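Local coordinates for succinate dehydrogenase subunit A (PDB 7D6V), which serves as the FAD-binding flavoprotein subunit of the mycobacterial complex Sdh1, where it probably oxidises succinate to fumarate and feeds the electrons towards quinone, at residues G213-V218 and R541-V546; A470-K475 and P532-A537; A486-S491 and Q513-R518; R584-D589 and P593-T598. One frame throughout, in Å; residues are numbered along the deposited sequence.

Contact 1: G213-V218 and R541-V546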
loop_
_atom_site.group_PDB
_atom_site.type_symbol
_atom_site.label_atom_id
_atom_site.label_comp_id
_atom_site.label_asym_id
_atom_site.label_seq_id
_atom_site.Cartn_x
_atom_site.Cartn_y
_atom_site.Cartn_z
ATOM N N GLY A 213 8.513 17.393 7.581
ATOM C CA GLY A 213 9.607 16.500 7.925
ATOM C C GLY A 213 10.786 16.508 6.973
ATOM O O GLY A 213 11.846 15.984 7.325
ATOM N N LYS A 214 10.638 17.087 5.783
ATOM C CA LYS A 214 11.744 17.106 4.832
ATOM C C LYS A 214 12.784 18.170 5.145
ATOM O O LYS A 214 13.779 18.270 4.421
ATOM C CB LYS A 214 11.228 17.299 3.405
ATOM C CG LYS A 214 10.480 16.104 2.861
ATOM C CD LYS A 214 11.155 14.805 3.273
ATOM C CE LYS A 214 12.013 14.239 2.159
ATOM N NZ LYS A 214 12.355 12.812 2.403
ATOM N N SER A 215 12.583 18.968 6.190
ATOM C CA SER A 215 13.599 19.914 6.623
ATOM C C SER A 215 14.683 19.263 7.469
ATOM O O SER A 215 15.668 19.928 7.801
ATOM C CB SER A 215 12.955 21.053 7.412
ATOM O OG SER A 215 11.913 21.661 6.674
ATOM N N PHE A 216 14.526 17.992 7.824
ATOM C CA PHE A 216 15.438 17.295 8.715
ATOM C C PHE A 216 16.122 16.158 7.970
ATOM O O PHE A 216 15.530 15.523 7.094
ATOM C CB PHE A 216 14.699 16.749 9.941
ATOM C CG PHE A 216 14.292 17.810 10.914
ATOM C CD1 PHE A 216 13.156 18.569 10.695
ATOM C CD2 PHE A 216 15.044 18.056 12.045
ATOM C CE1 PHE A 216 12.782 19.549 11.581
ATOM C CE2 PHE A 216 14.672 19.036 12.936
ATOM C CZ PHE A 216 13.541 19.783 12.704
ATOM N N LYS A 217 17.384 15.912 8.329
ATOM C CA LYS A 217 18.170 14.901 7.630
ATOM C C LYS A 217 17.596 13.507 7.840
ATOM O O LYS A 217 17.499 12.720 6.890
ATOM C CB LYS A 217 19.624 14.959 8.092
ATOM C CG LYS A 217 20.554 14.064 7.307
ATOM C CD LYS A 217 21.983 14.217 7.781
ATOM C CE LYS A 217 22.916 13.302 7.016
ATOM N NZ LYS A 217 24.337 13.560 7.363
ATOM N N VAL A 218 17.210 13.180 9.068
ATOM C CA VAL A 218 16.633 11.882 9.396
ATOM C C VAL A 218 15.166 12.098 9.732
ATOM O O VAL A 218 14.839 12.827 10.675
ATOM C CB VAL A 218 17.374 11.206 10.559
ATOM C CG1 VAL A 218 16.963 9.751 10.669
ATOM C CG2 VAL A 218 18.871 11.323 10.367
ATOM N N ARG A 541 11.788 27.506 -0.404
ATOM C CA ARG A 541 11.409 28.743 0.274
ATOM C C ARG A 541 10.452 28.470 1.432
ATOM O O ARG A 541 10.600 29.043 2.522
ATOM C CB ARG A 541 10.815 29.734 -0.735
ATOM C CG ARG A 541 9.410 29.424 -1.220
ATOM C CD ARG A 541 8.985 30.341 -2.353
ATOM N NE ARG A 541 8.625 31.681 -1.898
ATOM C CZ ARG A 541 7.421 32.224 -2.051
ATOM N NH1 ARG A 541 6.454 31.543 -2.645
ATOM N NH2 ARG A 541 7.185 33.450 -1.613
ATOM N N ASN A 542 9.489 27.566 1.229
ATOM C CA ASN A 542 8.619 27.149 2.320
ATOM C C ASN A 542 9.417 26.463 3.416
ATOM O O ASN A 542 9.181 26.699 4.609
ATOM C CB ASN A 542 7.530 26.216 1.797
ATOM C CG ASN A 542 6.826 26.769 0.583
ATOM O OD1 ASN A 542 6.542 27.962 0.508
ATOM N ND2 ASN A 542 6.541 25.904 -0.378
ATOM N N MET A 543 10.364 25.606 3.029
ATOM C CA MET A 543 11.172 24.920 4.033
ATOM C C MET A 543 11.991 25.909 4.855
ATOM O O MET A 543 12.096 25.767 6.078
ATOM C CB MET A 543 12.071 23.882 3.367
ATOM C CG MET A 543 11.415 22.522 3.229
ATOM S SD MET A 543 12.522 21.227 2.654
ATOM C CE MET A 543 12.437 21.466 0.885
ATOM N N LEU A 544 12.563 26.924 4.206
ATOM C CA LEU A 544 13.348 27.922 4.928
ATOM C C LEU A 544 12.481 28.724 5.889
ATOM O O LEU A 544 12.884 28.977 7.033
ATOM C CB LEU A 544 14.051 28.850 3.940
ATOM C CG LEU A 544 15.238 28.273 3.165
ATOM C CD1 LEU A 544 15.640 29.199 2.030
ATOM C CD2 LEU A 544 16.413 28.019 4.089
ATOM N N LEU A 545 11.288 29.130 5.447
ATOM C CA LEU A 545 10.396 29.884 6.324
ATOM C C LEU A 545 9.995 29.059 7.545
ATOM O O LEU A 545 10.033 29.544 8.687
ATOM C CB LEU A 545 9.165 30.334 5.539
ATOM C CG LEU A 545 8.249 31.366 6.191
ATOM C CD1 LEU A 545 9.018 32.629 6.475
ATOM C CD2 LEU A 545 7.057 31.656 5.302
ATOM N N VAL A 546 9.630 27.795 7.323
ATOM C CA VAL A 546 9.206 26.945 8.431
ATOM C C VAL A 546 10.368 26.678 9.380
ATOM O O VAL A 546 10.189 26.638 10.603
ATOM C CB VAL A 546 8.590 25.642 7.892
ATOM C CG1 VAL A 546 8.414 24.631 9.005
ATOM C CG2 VAL A 546 7.257 25.933 7.229
#
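Met543 lies across a short 3-10 turn, its CG against the hydroxyl of Ser215 and its SD beside the backbone of Lys214. The CB of Met543 points at the turn, and a nearly straight chi2 (-172°) carries the sulfur on in the same direction. The chain then bends at chi3 (-84°), which turns CE off toward Leu536 on the same helix. As a result SD stands 3.7 Å from Lys214 O, while Met543 CG is 3.6 Å from Ser215 OG. These are van der Waals contacts, since neither Met543 atom has a polar hydrogen to offer. Lys214 O accepts hydrogen bonds from Gln489 NE2 and His485 NE2. Ser215 OG, held beside its own backbone N and anti to the carbonyl carbon, makes a weak hydrogen bond with Ile212 O. Of the Lys214 side chain, CB approaches the sulfur, 4.2 Å from Met543 SD; the end of the chain leads away. Lys214 also packs on Trp52 of the iron-sulfur subunit. The buried contact thus sets the loop between strand 204-206 and helix 230-236 against helix 532-556, with helix 481-495 closing in through His485 and Leu488 on Met543.

Contact 2: A470-K475 and P532-A537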
loop_
_atom_site.group_PDB
_atom_site.type_symbol
_atom_site.label_atom_id
_atom_site.label_comp_id
_atom_site.label_asym_id
_atom_site.label_seq_id
_atom_site.Cartn_x
_atom_site.Cartn_y
_atom_site.Cartn_z
ATOM N N ALA A 470 11.433 32.589 -11.434
ATOM C CA ALA A 470 12.745 33.154 -11.127
ATOM C C ALA A 470 13.896 32.148 -11.139
ATOM O O ALA A 470 14.980 32.510 -11.628
ATOM C CB ALA A 470 12.682 33.884 -9.779
ATOM N N PRO A 471 13.767 30.919 -10.621
ATOM C CA PRO A 471 14.926 30.011 -10.605
ATOM C C PRO A 471 15.437 29.580 -11.973
ATOM O O PRO A 471 16.400 28.810 -12.027
ATOM C CB PRO A 471 14.409 28.793 -9.818
ATOM C CG PRO A 471 12.941 28.949 -9.756
ATOM C CD PRO A 471 12.691 30.408 -9.758
ATOM N N PHE A 472 14.849 30.033 -13.080
ATOM C CA PHE A 472 15.325 29.648 -14.402
ATOM C C PHE A 472 16.288 30.654 -15.019
ATOM O O PHE A 472 16.860 30.367 -16.074
ATOM C CB PHE A 472 14.144 29.429 -15.355
ATOM C CG PHE A 472 13.484 28.090 -15.205
ATOM C CD1 PHE A 472 12.160 27.994 -14.814
ATOM C CD2 PHE A 472 14.184 26.928 -15.457
ATOM C CE1 PHE A 472 11.552 26.765 -14.679
ATOM C CE2 PHE A 472 13.581 25.698 -15.321
ATOM C CZ PHE A 472 12.263 25.616 -14.932
ATOM N N GLU A 473 16.483 31.810 -14.401
ATOM C CA GLU A 473 17.433 32.777 -14.926
ATOM C C GLU A 473 18.858 32.415 -14.501
ATOM O O GLU A 473 19.055 31.737 -13.489
ATOM C CB GLU A 473 17.081 34.181 -14.448
ATOM C CG GLU A 473 15.590 34.449 -14.391
ATOM C CD GLU A 473 14.976 34.619 -15.768
ATOM O OE1 GLU A 473 15.555 35.356 -16.594
ATOM O OE2 GLU A 473 13.915 34.013 -16.028
ATOM N N PRO A 474 19.867 32.848 -15.270
ATOM C CA PRO A 474 21.243 32.380 -15.011
ATOM C C PRO A 474 21.731 32.552 -13.580
ATOM O O PRO A 474 22.336 31.621 -13.033
ATOM C CB PRO A 474 22.063 33.219 -15.995
ATOM C CG PRO A 474 21.152 33.417 -17.141
ATOM C CD PRO A 474 19.764 33.545 -16.564
ATOM N N LYS A 475 21.493 33.709 -12.958
ATOM C CA LYS A 475 21.789 33.918 -11.539
ATOM C C LYS A 475 23.261 33.623 -11.235
ATOM O O LYS A 475 23.602 32.623 -10.601
ATOM C CB LYS A 475 20.868 33.078 -10.649
ATOM C CG LYS A 475 19.592 33.779 -10.238
ATOM C CD LYS A 475 18.556 32.788 -9.757
ATOM C CE LYS A 475 17.277 33.490 -9.332
ATOM N NZ LYS A 475 16.459 32.656 -8.408
ATOM N N PRO A 532 11.940 17.961 -11.401
ATOM C CA PRO A 532 11.994 17.908 -9.931
ATOM C C PRO A 532 13.012 18.846 -9.306
ATOM O O PRO A 532 12.856 19.189 -8.129
ATOM C CB PRO A 532 12.338 16.442 -9.640
ATOM C CG PRO A 532 12.909 15.921 -10.896
ATOM C CD PRO A 532 12.309 16.679 -12.021
ATOM N N GLY A 533 14.042 19.276 -10.037
ATOM C CA GLY A 533 14.935 20.288 -9.497
ATOM C C GLY A 533 14.242 21.625 -9.331
ATOM O O GLY A 533 14.425 22.315 -8.324
ATOM N N TRP A 534 13.418 21.996 -10.310
ATOM C CA TRP A 534 12.596 23.195 -10.198
ATOM C C TRP A 534 11.612 23.079 -9.040
ATOM O O TRP A 534 11.406 24.040 -8.286
ATOM C CB TRP A 534 11.875 23.422 -11.527
ATOM C CG TRP A 534 10.927 24.570 -11.566
ATOM C CD1 TRP A 534 11.116 25.809 -11.042
ATOM C CD2 TRP A 534 9.642 24.591 -12.194
ATOM N NE1 TRP A 534 10.024 26.600 -11.291
ATOM C CE2 TRP A 534 9.104 25.874 -11.999
ATOM C CE3 TRP A 534 8.893 23.647 -12.901
ATOM C CZ2 TRP A 534 7.850 26.239 -12.482
ATOM C CZ3 TRP A 534 7.647 24.011 -13.376
ATOM C CH2 TRP A 534 7.140 25.295 -13.166
ATOM N N HIS A 535 11.003 21.904 -8.877
ATOM C CA HIS A 535 10.065 21.691 -7.781
ATOM C C HIS A 535 10.756 21.818 -6.430
ATOM O O HIS A 535 10.203 22.404 -5.492
ATOM C CB HIS A 535 9.407 20.320 -7.922
ATOM C CG HIS A 535 8.771 20.087 -9.257
ATOM N ND1 HIS A 535 8.467 18.828 -9.727
ATOM C CD2 HIS A 535 8.381 20.953 -10.222
ATOM C CE1 HIS A 535 7.920 18.928 -10.925
ATOM N NE2 HIS A 535 7.855 20.206 -11.247
ATOM N N LEU A 536 11.966 21.269 -6.309
ATOM C CA LEU A 536 12.724 21.402 -5.071
ATOM C C LEU A 536 13.095 22.855 -4.806
ATOM O O LEU A 536 13.037 23.320 -3.660
ATOM C CB LEU A 536 13.975 20.527 -5.132
ATOM C CG LEU A 536 14.828 20.455 -3.868
ATOM C CD1 LEU A 536 13.982 20.044 -2.679
ATOM C CD2 LEU A 536 15.979 19.497 -4.066
ATOM N N ALA A 537 13.485 23.585 -5.852
ATOM C CA ALA A 537 13.801 25.000 -5.692
ATOM C C ALA A 537 12.589 25.782 -5.209
ATOM O O ALA A 537 12.724 26.733 -4.432
ATOM C CB ALA A 537 14.318 25.574 -7.007
#
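Trp534, Phe472 and Pro471 bury more surface here than any other residues, and the indole is what the other two meet. Its CG is anti to the backbone N (chi1 177°), a setting that sends the ring out from the first turns of helix 532-556 toward the 3-10 turn 470-472. Phe472 comes over one face: CE1 lies 3.6 Å above the indole plane, displaced toward the rim, and is 3.7 Å from both Trp534 NE1 and Trp534 CE2. The phenyl plane is inclined at 45° to the indole, with the Phe472 ring centroid 4.6 Å from that of the five-membered ring of Trp534. Pro471 arrives instead at the indole edge, in its plane, where CG is 3.9 Å from Trp534 CD1. The neighbouring ring atom, Pro471 CB, is 4.3 Å from Ala537 CB, one helical turn beyond the tryptophan. The indole N-H is spent on Val468 O, near the end of helix 458-469, which leads into the 470-472 turn. Tyr190 also meets the indole. This is apolar and aromatic packing of a 3-10 turn on a helix, joining the link between helices 458-469 and 481-495 to the start of helix 532-556 in the C-terminal helical part.

Contact 3: A486-S491 and Q513-R518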
loop_
_atom_site.group_PDB
_atom_site.type_symbol
_atom_site.label_atom_id
_atom_site.label_comp_id
_atom_site.label_asym_id
_atom_site.label_seq_id
_atom_site.Cartn_x
_atom_site.Cartn_y
_atom_site.Cartn_z
ATOM N N ALA A 486 20.310 19.812 1.180
ATOM C CA ALA A 486 21.111 18.970 2.063
ATOM C C ALA A 486 21.729 19.782 3.194
ATOM O O ALA A 486 21.775 19.323 4.342
ATOM C CB ALA A 486 22.195 18.254 1.262
ATOM N N GLU A 487 22.216 20.988 2.891
ATOM C CA GLU A 487 22.792 21.823 3.942
ATOM C C GLU A 487 21.742 22.217 4.973
ATOM O O GLU A 487 22.006 22.191 6.182
ATOM C CB GLU A 487 23.447 23.059 3.334
ATOM C CG GLU A 487 24.636 22.738 2.452
ATOM C CD GLU A 487 25.435 23.965 2.081
ATOM O OE1 GLU A 487 25.148 25.048 2.628
ATOM O OE2 GLU A 487 26.353 23.845 1.243
ATOM N N LEU A 488 20.539 22.575 4.515
ATOM C CA LEU A 488 19.460 22.884 5.446
ATOM C C LEU A 488 19.123 21.684 6.317
ATOM O O LEU A 488 18.925 21.821 7.531
ATOM C CB LEU A 488 18.218 23.345 4.687
ATOM C CG LEU A 488 16.947 23.431 5.537
ATOM C CD1 LEU A 488 17.003 24.626 6.463
ATOM C CD2 LEU A 488 15.709 23.488 4.667
ATOM N N GLN A 489 19.042 20.498 5.711
ATOM C CA GLN A 489 18.699 19.304 6.470
ATOM C C GLN A 489 19.744 19.012 7.536
ATOM O O GLN A 489 19.404 18.703 8.683
ATOM C CB GLN A 489 18.544 18.117 5.527
ATOM C CG GLN A 489 17.252 18.125 4.748
ATOM C CD GLN A 489 17.020 16.835 4.004
ATOM O OE1 GLN A 489 17.894 16.356 3.287
ATOM N NE2 GLN A 489 15.837 16.261 4.170
ATOM N N GLN A 490 21.026 19.120 7.176
ATOM C CA GLN A 490 22.086 18.882 8.148
ATOM C C GLN A 490 22.033 19.895 9.284
ATOM O O GLN A 490 22.162 19.527 10.457
ATOM C CB GLN A 490 23.450 18.921 7.461
ATOM C CG GLN A 490 24.610 18.523 8.360
ATOM C CD GLN A 490 24.553 17.068 8.778
ATOM O OE1 GLN A 490 24.927 16.179 8.019
ATOM N NE2 GLN A 490 24.077 16.819 9.992
ATOM N N SER A 491 21.839 21.175 8.958
ATOM C CA SER A 491 21.810 22.198 9.998
ATOM C C SER A 491 20.638 21.992 10.950
ATOM O O SER A 491 20.798 22.099 12.173
ATOM C CB SER A 491 21.747 23.582 9.361
ATOM O OG SER A 491 22.870 23.797 8.526
ATOM N N GLN A 513 20.115 32.437 8.143
ATOM C CA GLN A 513 20.209 33.705 7.421
ATOM C C GLN A 513 21.133 33.590 6.210
ATOM O O GLN A 513 20.783 34.031 5.107
ATOM C CB GLN A 513 20.683 34.812 8.360
ATOM C CG GLN A 513 19.647 35.241 9.382
ATOM C CD GLN A 513 18.505 36.018 8.756
ATOM O OE1 GLN A 513 18.722 36.990 8.033
ATOM N NE2 GLN A 513 17.277 35.592 9.032
ATOM N N GLU A 514 22.307 32.980 6.390
ATOM C CA GLU A 514 23.220 32.773 5.268
ATOM C C GLU A 514 22.597 31.875 4.209
ATOM O O GLU A 514 22.766 32.105 3.006
ATOM C CB GLU A 514 24.534 32.167 5.762
ATOM C CG GLU A 514 25.351 33.075 6.657
ATOM C CD GLU A 514 25.883 34.291 5.927
ATOM O OE1 GLU A 514 26.160 34.184 4.715
ATOM O OE2 GLU A 514 26.028 35.354 6.564
ATOM N N LEU A 515 21.881 30.841 4.640
ATOM C CA LEU A 515 21.305 29.886 3.706
ATOM C C LEU A 515 20.207 30.533 2.869
ATOM O O LEU A 515 20.119 30.301 1.657
ATOM C CB LEU A 515 20.779 28.692 4.494
ATOM C CG LEU A 515 20.265 27.431 3.823
ATOM C CD1 LEU A 515 21.392 26.764 3.070
ATOM C CD2 LEU A 515 19.736 26.519 4.894
ATOM N N LYS A 516 19.383 31.380 3.486
ATOM C CA LYS A 516 18.360 32.086 2.727
ATOM C C LYS A 516 18.939 33.210 1.880
ATOM O O LYS A 516 18.313 33.602 0.890
ATOM C CB LYS A 516 17.277 32.631 3.662
ATOM C CG LYS A 516 17.667 33.868 4.437
ATOM C CD LYS A 516 16.737 34.086 5.620
ATOM C CE LYS A 516 15.422 34.696 5.186
ATOM N NZ LYS A 516 14.616 35.135 6.358
ATOM N N ARG A 517 20.110 33.739 2.240
ATOM C CA ARG A 517 20.799 34.648 1.327
ATOM C C ARG A 517 21.324 33.902 0.106
ATOM O O ARG A 517 21.256 34.412 -1.018
ATOM C CB ARG A 517 21.938 35.363 2.047
ATOM C CG ARG A 517 22.677 36.362 1.178
ATOM C CD ARG A 517 24.048 36.679 1.740
ATOM N NE ARG A 517 24.841 35.473 1.954
ATOM C CZ ARG A 517 25.550 34.866 1.010
ATOM N NH1 ARG A 517 25.571 35.349 -0.224
ATOM N NH2 ARG A 517 26.241 33.773 1.300
ATOM N N ARG A 518 21.855 32.695 0.310
ATOM C CA ARG A 518 22.311 31.880 -0.813
ATOM C C ARG A 518 21.152 31.416 -1.684
ATOM O O ARG A 518 21.343 31.156 -2.876
ATOM C CB ARG A 518 23.095 30.671 -0.307
ATOM C CG ARG A 518 24.504 30.978 0.150
ATOM C CD ARG A 518 25.146 29.755 0.768
ATOM N NE ARG A 518 25.190 28.634 -0.166
ATOM C CZ ARG A 518 25.455 27.381 0.183
ATOM N NH1 ARG A 518 25.700 27.082 1.449
ATOM N NH2 ARG A 518 25.472 26.425 -0.733
#
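The carbonyl oxygen of Glu487, whose side chain reaches over to Arg518, is gripped twice by Ser491. Ser491 N supplies the ordinary helical bond, and Ser491 OG a second one of 3.0 Å to Glu487 O, the two donors coming from opposite faces of the carbonyl plane. The hydroxyl is tilted 34° out of that plane. Glu487 itself sends an extended chain from CG onward across to the neighbouring helix, where its carboxylate meets the guanidinium of Arg518 at the edge, close to the guanidinium plane. The two flat groups are not coplanar: their planes stand 61° apart. The salt bridge runs mainly from Arg518 NH1 to Glu487 OE1; its modelled length is too short to be trusted at this resolution. A weak second bond joins Arg518 NH2 to Glu487 OE2 at 3.4 Å. Arg518 NH2 has another carboxylate partner in Glu479, so the positive charge is shared between two acids.

Helices 481-495 and 502-518 follow each other in the chain and form an antiparallel helical hairpin: the local axes run 169° apart in direction and approach to 11.0 Å. Beside the polar bridge, Leu515 points at the partner helix and pushes CD2 against Leu488 CB at 3.5 Å and Leu488 CD1 at 3.7 Å, the two leucine side chains crossing at about a right angle. Both leucines also touch helix 532-556, Leu488 on Met540 and Met543, Leu515 on Leu544. Along the outer surface of helix 502-518, Arg517 NE makes a weak, 3.3 Å salt-bridging bond to Glu514 OE1.

Contact 4: R584-D589 and P593-T598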
loop_
_atom_site.group_PDB
_atom_site.type_symbol
_atom_site.label_atom_id
_atom_site.label_comp_id
_atom_site.label_asym_id
_atom_site.label_seq_id
_atom_site.Cartn_x
_atom_site.Cartn_y
_atom_site.Cartn_z
ATOM N N ARG A 584 4.364 34.927 13.272
ATOM C CA ARG A 584 3.744 35.728 12.222
ATOM C C ARG A 584 4.817 36.284 11.295
ATOM O O ARG A 584 5.998 36.322 11.636
ATOM C CB ARG A 584 2.915 36.879 12.800
ATOM C CG ARG A 584 1.456 36.554 13.027
ATOM C CD ARG A 584 0.810 37.604 13.905
ATOM N NE ARG A 584 -0.325 37.076 14.651
ATOM C CZ ARG A 584 -0.469 37.193 15.967
ATOM N NH1 ARG A 584 0.455 37.815 16.682
ATOM N NH2 ARG A 584 -1.534 36.683 16.567
ATOM N N VAL A 585 4.384 36.727 10.111
ATOM C CA VAL A 585 5.266 37.290 9.091
ATOM C C VAL A 585 5.376 38.797 9.275
ATOM O O VAL A 585 4.373 39.484 9.500
ATOM C CB VAL A 585 4.756 36.946 7.679
ATOM C CG1 VAL A 585 5.332 37.900 6.653
ATOM C CG2 VAL A 585 5.122 35.534 7.322
ATOM N N SER A 586 6.602 39.319 9.171
ATOM C CA SER A 586 6.856 40.754 9.285
ATOM C C SER A 586 6.983 41.436 7.925
ATOM O O SER A 586 6.202 42.340 7.614
ATOM C CB SER A 586 8.116 40.995 10.123
ATOM O OG SER A 586 7.879 40.671 11.478
ATOM N N GLY A 587 7.944 41.032 7.110
ATOM C CA GLY A 587 8.066 41.580 5.770
ATOM C C GLY A 587 9.485 41.593 5.222
ATOM O O GLY A 587 10.468 41.757 5.937
ATOM N N GLY A 588 9.584 41.473 3.897
ATOM C CA GLY A 588 10.846 41.370 3.186
ATOM C C GLY A 588 10.973 40.075 2.406
ATOM O O GLY A 588 11.220 39.015 2.983
ATOM N N ASP A 589 10.845 40.159 1.088
ATOM C CA ASP A 589 10.695 39.002 0.214
ATOM C C ASP A 589 12.054 38.481 -0.231
ATOM O O ASP A 589 13.088 39.107 0.014
ATOM C CB ASP A 589 9.837 39.395 -0.988
ATOM C CG ASP A 589 8.392 39.621 -0.619
ATOM O OD1 ASP A 589 7.914 38.968 0.331
ATOM O OD2 ASP A 589 7.734 40.455 -1.271
ATOM N N PRO A 593 10.823 37.401 6.938
ATOM C CA PRO A 593 11.192 37.115 8.324
ATOM C C PRO A 593 9.971 37.043 9.231
ATOM O O PRO A 593 8.904 37.581 8.935
ATOM C CB PRO A 593 12.087 38.304 8.702
ATOM C CG PRO A 593 11.662 39.408 7.811
ATOM C CD PRO A 593 10.955 38.827 6.612
ATOM N N ASP A 594 10.154 36.360 10.357
ATOM C CA ASP A 594 9.068 36.075 11.280
ATOM C C ASP A 594 9.318 36.718 12.635
ATOM O O ASP A 594 10.462 36.891 13.064
ATOM C CB ASP A 594 8.880 34.570 11.462
ATOM C CG ASP A 594 8.803 33.834 10.148
ATOM O OD1 ASP A 594 9.862 33.409 9.641
ATOM O OD2 ASP A 594 7.683 33.679 9.618
ATOM N N VAL A 595 8.223 37.072 13.299
ATOM C CA VAL A 595 8.227 37.535 14.679
ATOM C C VAL A 595 7.372 36.576 15.492
ATOM O O VAL A 595 6.262 36.224 15.075
ATOM C CB VAL A 595 7.705 38.979 14.799
ATOM C CG1 VAL A 595 7.255 39.270 16.216
ATOM C CG2 VAL A 595 8.780 39.953 14.387
ATOM N N THR A 596 7.899 36.134 16.629
ATOM C CA THR A 596 7.192 35.238 17.531
ATOM C C THR A 596 6.803 36.000 18.792
ATOM O O THR A 596 7.645 36.660 19.408
ATOM C CB THR A 596 8.053 34.021 17.875
ATOM O OG1 THR A 596 8.655 33.514 16.680
ATOM C CG2 THR A 596 7.199 32.929 18.458
ATOM N N VAL A 597 5.530 35.906 19.166
ATOM C CA VAL A 597 4.953 36.655 20.274
ATOM C C VAL A 597 4.423 35.643 21.290
ATOM O O VAL A 597 4.386 34.443 21.035
ATOM C CB VAL A 597 3.844 37.618 19.796
ATOM C CG1 VAL A 597 3.484 38.646 20.863
ATOM C CG2 VAL A 597 4.264 38.312 18.510
ATOM N N THR A 598 4.024 36.138 22.463
ATOM C CA THR A 598 3.601 35.296 23.582
ATOM C C THR A 598 2.196 35.665 24.046
ATOM O O THR A 598 2.032 36.519 24.931
ATOM C CB THR A 598 4.593 35.421 24.735
ATOM O OG1 THR A 598 4.568 36.762 25.237
ATOM C CG2 THR A 598 5.997 35.109 24.262
#
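Arg584 and Val595 face each other as a hydrogen-bonded antiparallel pair, each using both its backbone N-H and its C=O on the other. Arg584 N donates to Val595 O and Val595 N to Arg584 O, both bonds 2.9 Å long. Arg584 O has a further neighbour in Asp594 CA, a CA-H...O contact of 3.1 Å. The next pair, Val585 with Asp594, is non-hydrogen-bonded, so the third backbone bond falls one residue on: Ser586 N to Pro593 O, 2.9 Å and nearly straight at 173°. Beyond it the chain turns through Gly587 and Gly588, whose backbone angles call for glycine, and the ring of Pro593 lies against Gly587 O.

Of the outward-facing acceptors, Asp594 O takes a hydrogen bond from Lys552 NZ, and Thr596 O a weak one from Gln556 NE2. Asp594 sits on the same face as Val585, with Val585 CG2 3.9 Å from Asp594 OD2. Asp594 OD1 lies close to Glu548 OE2; Lys516 NZ, in a salt bridge with Glu548 OE2, may offset the like charges, though protonation of one acid is also possible. On the other face are Arg584 and Val595.

Strands 582-585 and 594-597 form a two-stranded beta hairpin, prolonged by a backbone bond between Val597 and Val582. Its Val585-Asp594 face rests on Leu234 of helix 230-236, and Asp594 also packs on Leu545 and Cys549 of helix 532-556.

Overall arrangement
Helix 532-556 ties the set together: contact 2 uses its start, contact 1 lies further along it, and contacts 3 and 4 pack on it. Contact 3 is nested within the loop closed by contact 2, itself nested within that closed by contact 1; contact 4 follows in series. Centres of contacts 1 and 3 are about 10 Å apart, joined by the Lys214-Gln489 and Lys217-Gln490 hydrogen bonds, while those of contacts 2 and 4 lie about 26 Å apart. Contact 1 is the one with a segment in the FAD-binding range, setting helix 532-556 against the loop whose Lys214 side chain is about 10 Å from FAD; the hairpin meets helix 230-236 directly.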